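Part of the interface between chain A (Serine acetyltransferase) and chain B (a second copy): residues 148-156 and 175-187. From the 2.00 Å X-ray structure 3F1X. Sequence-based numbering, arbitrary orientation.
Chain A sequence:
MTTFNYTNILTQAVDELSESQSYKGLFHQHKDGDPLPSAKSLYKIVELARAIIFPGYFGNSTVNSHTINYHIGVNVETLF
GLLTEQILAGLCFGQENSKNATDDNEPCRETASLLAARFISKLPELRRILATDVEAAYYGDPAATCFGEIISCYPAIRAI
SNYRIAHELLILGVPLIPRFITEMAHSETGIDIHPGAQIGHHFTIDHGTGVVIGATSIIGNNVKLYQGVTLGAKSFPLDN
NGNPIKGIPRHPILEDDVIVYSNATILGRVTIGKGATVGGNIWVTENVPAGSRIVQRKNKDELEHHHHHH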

# COMPACT_ATOMS: atom_id res chain seq x y z
N GLY A 148 -14.89 6.76 26.32
CA GLY A 148 -14.61 6.46 24.93
C GLY A 148 -13.72 7.47 24.22
O GLY A 148 -12.87 7.09 23.42
N GLU A 149 -13.91 8.75 24.52
CA GLU A 149 -13.11 9.81 23.91
C GLU A 149 -11.67 9.71 24.40
O GLU A 149 -10.72 9.96 23.66
CB GLU A 149 -13.67 11.19 24.26
CG GLU A 149 -12.80 12.35 23.76
CD GLU A 149 -13.38 13.73 24.08
OE1 GLU A 149 -13.43 14.12 25.27
OE2 GLU A 149 -13.78 14.43 23.13
N ILE A 150 -11.52 9.35 25.67
CA ILE A 150 -10.20 9.23 26.27
C ILE A 150 -9.40 8.10 25.65
O ILE A 150 -8.27 8.31 25.21
CB ILE A 150 -10.32 9.01 27.79
CG1 ILE A 150 -10.89 10.28 28.43
CG2 ILE A 150 -8.97 8.65 28.38
CD1 ILE A 150 -11.14 10.17 29.91
N ILE A 151 -9.98 6.91 25.60
CA ILE A 151 -9.31 5.75 25.03
C ILE A 151 -9.01 5.96 23.55
O ILE A 151 -7.94 5.58 23.05
CB ILE A 151 -10.19 4.48 25.15
CG1 ILE A 151 -10.40 4.14 26.63
CG2 ILE A 151 -9.54 3.31 24.41
CD1 ILE A 151 -11.38 3.01 26.86
N SER A 152 -9.96 6.57 22.85
CA SER A 152 -9.86 6.80 21.41
C SER A 152 -8.84 7.81 20.89
O SER A 152 -8.26 7.58 19.83
CB SER A 152 -11.25 7.14 20.85
OG SER A 152 -12.09 6.01 20.89
N CYS A 153 -8.61 8.91 21.59
CA CYS A 153 -7.65 9.88 21.08
C CYS A 153 -6.70 10.56 22.07
O CYS A 153 -5.82 11.32 21.65
CB CYS A 153 -8.37 10.95 20.26
SG CYS A 153 -9.39 12.10 21.21
N TYR A 154 -6.87 10.32 23.36
CA TYR A 154 -5.97 10.94 24.33
C TYR A 154 -4.59 10.30 24.21
O TYR A 154 -4.45 9.08 24.31
CB TYR A 154 -6.50 10.76 25.75
CG TYR A 154 -7.50 11.81 26.16
CD1 TYR A 154 -8.43 12.30 25.26
CD2 TYR A 154 -7.52 12.30 27.46
CE1 TYR A 154 -9.37 13.26 25.64
CE2 TYR A 154 -8.45 13.26 27.86
CZ TYR A 154 -9.37 13.73 26.94
OH TYR A 154 -10.29 14.68 27.33
N PRO A 155 -3.56 11.12 23.99
CA PRO A 155 -2.19 10.62 23.85
C PRO A 155 -1.63 9.95 25.10
O PRO A 155 -0.88 8.98 25.01
CB PRO A 155 -1.41 11.88 23.47
CG PRO A 155 -2.16 12.97 24.20
CD PRO A 155 -3.60 12.59 23.93
N ALA A 156 -2.01 10.46 26.27
CA ALA A 156 -1.54 9.91 27.53
C ALA A 156 -1.87 8.43 27.69
O ALA A 156 -1.02 7.64 28.10
CB ALA A 156 -2.11 10.70 28.69
N PRO B 175 -19.68 16.85 17.76
CA PRO B 175 -18.98 16.33 18.94
C PRO B 175 -17.83 15.37 18.63
O PRO B 175 -17.78 14.77 17.55
CB PRO B 175 -20.09 15.66 19.73
CG PRO B 175 -20.94 15.08 18.65
CD PRO B 175 -20.98 16.16 17.57
N LEU B 176 -16.91 15.25 19.58
CA LEU B 176 -15.77 14.34 19.48
C LEU B 176 -14.74 14.63 18.37
O LEU B 176 -13.55 14.76 18.64
CB LEU B 176 -16.28 12.91 19.31
CG LEU B 176 -15.27 11.77 19.48
CD1 LEU B 176 -14.89 11.64 20.96
CD2 LEU B 176 -15.88 10.46 18.98
N ILE B 177 -15.21 14.72 17.14
CA ILE B 177 -14.31 14.99 16.03
C ILE B 177 -13.33 16.15 16.22
O ILE B 177 -12.17 16.04 15.84
CB ILE B 177 -15.11 15.21 14.73
CG1 ILE B 177 -15.93 13.95 14.41
CG2 ILE B 177 -14.18 15.49 13.57
CD1 ILE B 177 -15.10 12.67 14.36
N PRO B 178 -13.77 17.28 16.81
CA PRO B 178 -12.83 18.40 17.00
C PRO B 178 -11.60 18.05 17.85
O PRO B 178 -10.48 18.39 17.50
CB PRO B 178 -13.69 19.47 17.67
CG PRO B 178 -15.08 19.18 17.12
CD PRO B 178 -15.13 17.66 17.22
N ARG B 179 -11.82 17.37 18.97
CA ARG B 179 -10.74 16.97 19.86
C ARG B 179 -9.82 15.97 19.16
O ARG B 179 -8.60 15.99 19.33
CB ARG B 179 -11.31 16.37 21.14
CG ARG B 179 -10.29 16.10 22.24
CD ARG B 179 -9.54 17.36 22.63
NE ARG B 179 -8.52 17.09 23.66
CZ ARG B 179 -8.78 16.93 24.96
NH1 ARG B 179 -10.03 17.02 25.41
NH2 ARG B 179 -7.79 16.68 25.80
N PHE B 180 -10.43 15.11 18.36
CA PHE B 180 -9.70 14.12 17.59
C PHE B 180 -8.71 14.84 16.70
O PHE B 180 -7.53 14.49 16.64
CB PHE B 180 -10.66 13.34 16.71
CG PHE B 180 -10.70 11.89 17.00
CD1 PHE B 180 -9.75 11.03 16.45
CD2 PHE B 180 -11.70 11.37 17.82
CE1 PHE B 180 -9.80 9.67 16.71
CE2 PHE B 180 -11.75 10.00 18.09
CZ PHE B 180 -10.79 9.15 17.53
N ILE B 181 -9.20 15.86 16.01
CA ILE B 181 -8.37 16.64 15.12
C ILE B 181 -7.24 17.39 15.81
O ILE B 181 -6.11 17.42 15.29
CB ILE B 181 -9.25 17.59 14.27
CG1 ILE B 181 -10.08 16.75 13.29
CG2 ILE B 181 -8.38 18.64 13.55
CD1 ILE B 181 -10.99 17.53 12.35
N THR B 182 -7.49 18.01 16.97
CA THR B 182 -6.41 18.73 17.63
C THR B 182 -5.38 17.78 18.23
O THR B 182 -4.18 18.09 18.22
CB THR B 182 -6.91 19.71 18.74
OG1 THR B 182 -7.71 19.00 19.71
CG2 THR B 182 -7.70 20.85 18.12
N GLU B 183 -5.82 16.64 18.75
CA GLU B 183 -4.87 15.68 19.31
C GLU B 183 -4.00 15.13 18.19
O GLU B 183 -2.86 14.71 18.43
CB GLU B 183 -5.61 14.54 20.02
CG GLU B 183 -6.27 14.99 21.32
CD GLU B 183 -5.27 15.45 22.36
OE1 GLU B 183 -5.69 16.04 23.38
OE2 GLU B 183 -4.06 15.22 22.18
N MSE B 184 -4.53 15.14 16.97
CA MSE B 184 -3.78 14.67 15.82
C MSE B 184 -2.59 15.61 15.59
O MSE B 184 -1.47 15.16 15.32
CB MSE B 184 -4.68 14.66 14.58
CG MSE B 184 -4.75 13.32 13.88
SE MSE B 184 -5.93 13.40 12.34
CE MSE B 184 -4.76 14.38 11.14
N ALA B 185 -2.84 16.91 15.69
CA ALA B 185 -1.79 17.92 15.53
C ALA B 185 -0.84 17.79 16.72
O ALA B 185 0.36 17.94 16.58
CB ALA B 185 -2.40 19.32 15.50
N HIS B 186 -1.42 17.52 17.89
CA HIS B 186 -0.66 17.37 19.14
C HIS B 186 0.42 16.29 18.94
O HIS B 186 1.59 16.49 19.28
CB HIS B 186 -1.64 16.96 20.25
CG HIS B 186 -1.03 16.86 21.61
ND1 HIS B 186 0.25 17.29 21.89
CD2 HIS B 186 -1.53 16.41 22.78
CE1 HIS B 186 0.51 17.11 23.17
NE2 HIS B 186 -0.56 16.58 23.74
N SER B 187 0.01 15.17 18.35
CA SER B 187 0.91 14.06 18.09
C SER B 187 1.97 14.40 17.05
O SER B 187 3.14 14.12 17.25
CB SER B 187 0.11 12.84 17.61
OG SER B 187 0.98 11.78 17.23
O HOH W 1 -9.11 17.07 28.11

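The end of one helix in chain A, with the turn after it, packs along helix 177-187 in chain B and the residue before it. The two axes run in roughly the same direction, 30° apart. Their closest approach is 10.5 Å, so side chains fill the gap. Together the stretches bury 492 Å². No clear direct hydrogen bond crosses between them; packing and a bridging water are the clear contributions.

Cys A153 is at the centre. Its CB lies 3.9 Å from the centroid of the Phe B180 ring, almost on the ring normal. Its chi1 is p, which leaves SG over the same face, 4.5 Å from that centroid. A small, polarizable side chain suits this place, because the backbones come close: Cys A153 CA and Phe B180 CA are 5.9 Å apart. Phe B180 has chi1 at -119°, between wells. Its CA-to-CB bond points sideways, and the chi1 angle then swings the ring so that one face meets Cys A153 CB. Its tip also reaches Ser A152, where CZ is 3.8 Å from Ser A152 O. Ser A152 adopts m, and its OG donates to Gly A148 O at 2.9 Å.

Arg B179 is almost as heavily covered as Cys A153. Chi2 is p, a bend in an otherwise extended chain, and NE ends within reach of Glu B183 OE1, one turn on, at 3.0 Å in a salt bridge. Glu B183 meets it with chi1 and chi2 both m. One face of the guanidinium lies against Tyr A154 CE1. Tyr A154 has chi1 at -85°, which carries its ring end toward chain B. Tyr A154 OH is 3.0 Å from Arg B179 NH1. Water 1 ties the same two side chains together: it accepts from Arg B179 NH2 at 2.7 Å and bonds Tyr A154 OH at 2.8 Å.

Glu A149 is extended, with chi1 and chi2 both t. Its CB touches Leu B176 CD1 at 3.5 Å, and its OE2 is 3.7 Å from Arg B179 CB. Its charge is near that of Arg B179, but Glu A149 OE1 and Arg B179 NH1 are 4.5 Å apart and no N-H points at the oxygen. Leu B176, at the N-cap, has chi1 t and chi2 p, which send CD1 across to Glu A149.

Pro A155 closes the other end. Its CD is 3.2 Å from Glu B183 OE2, and its CG is 3.8 Å from His B186 CD2. The compact proline ring packs over both side chains.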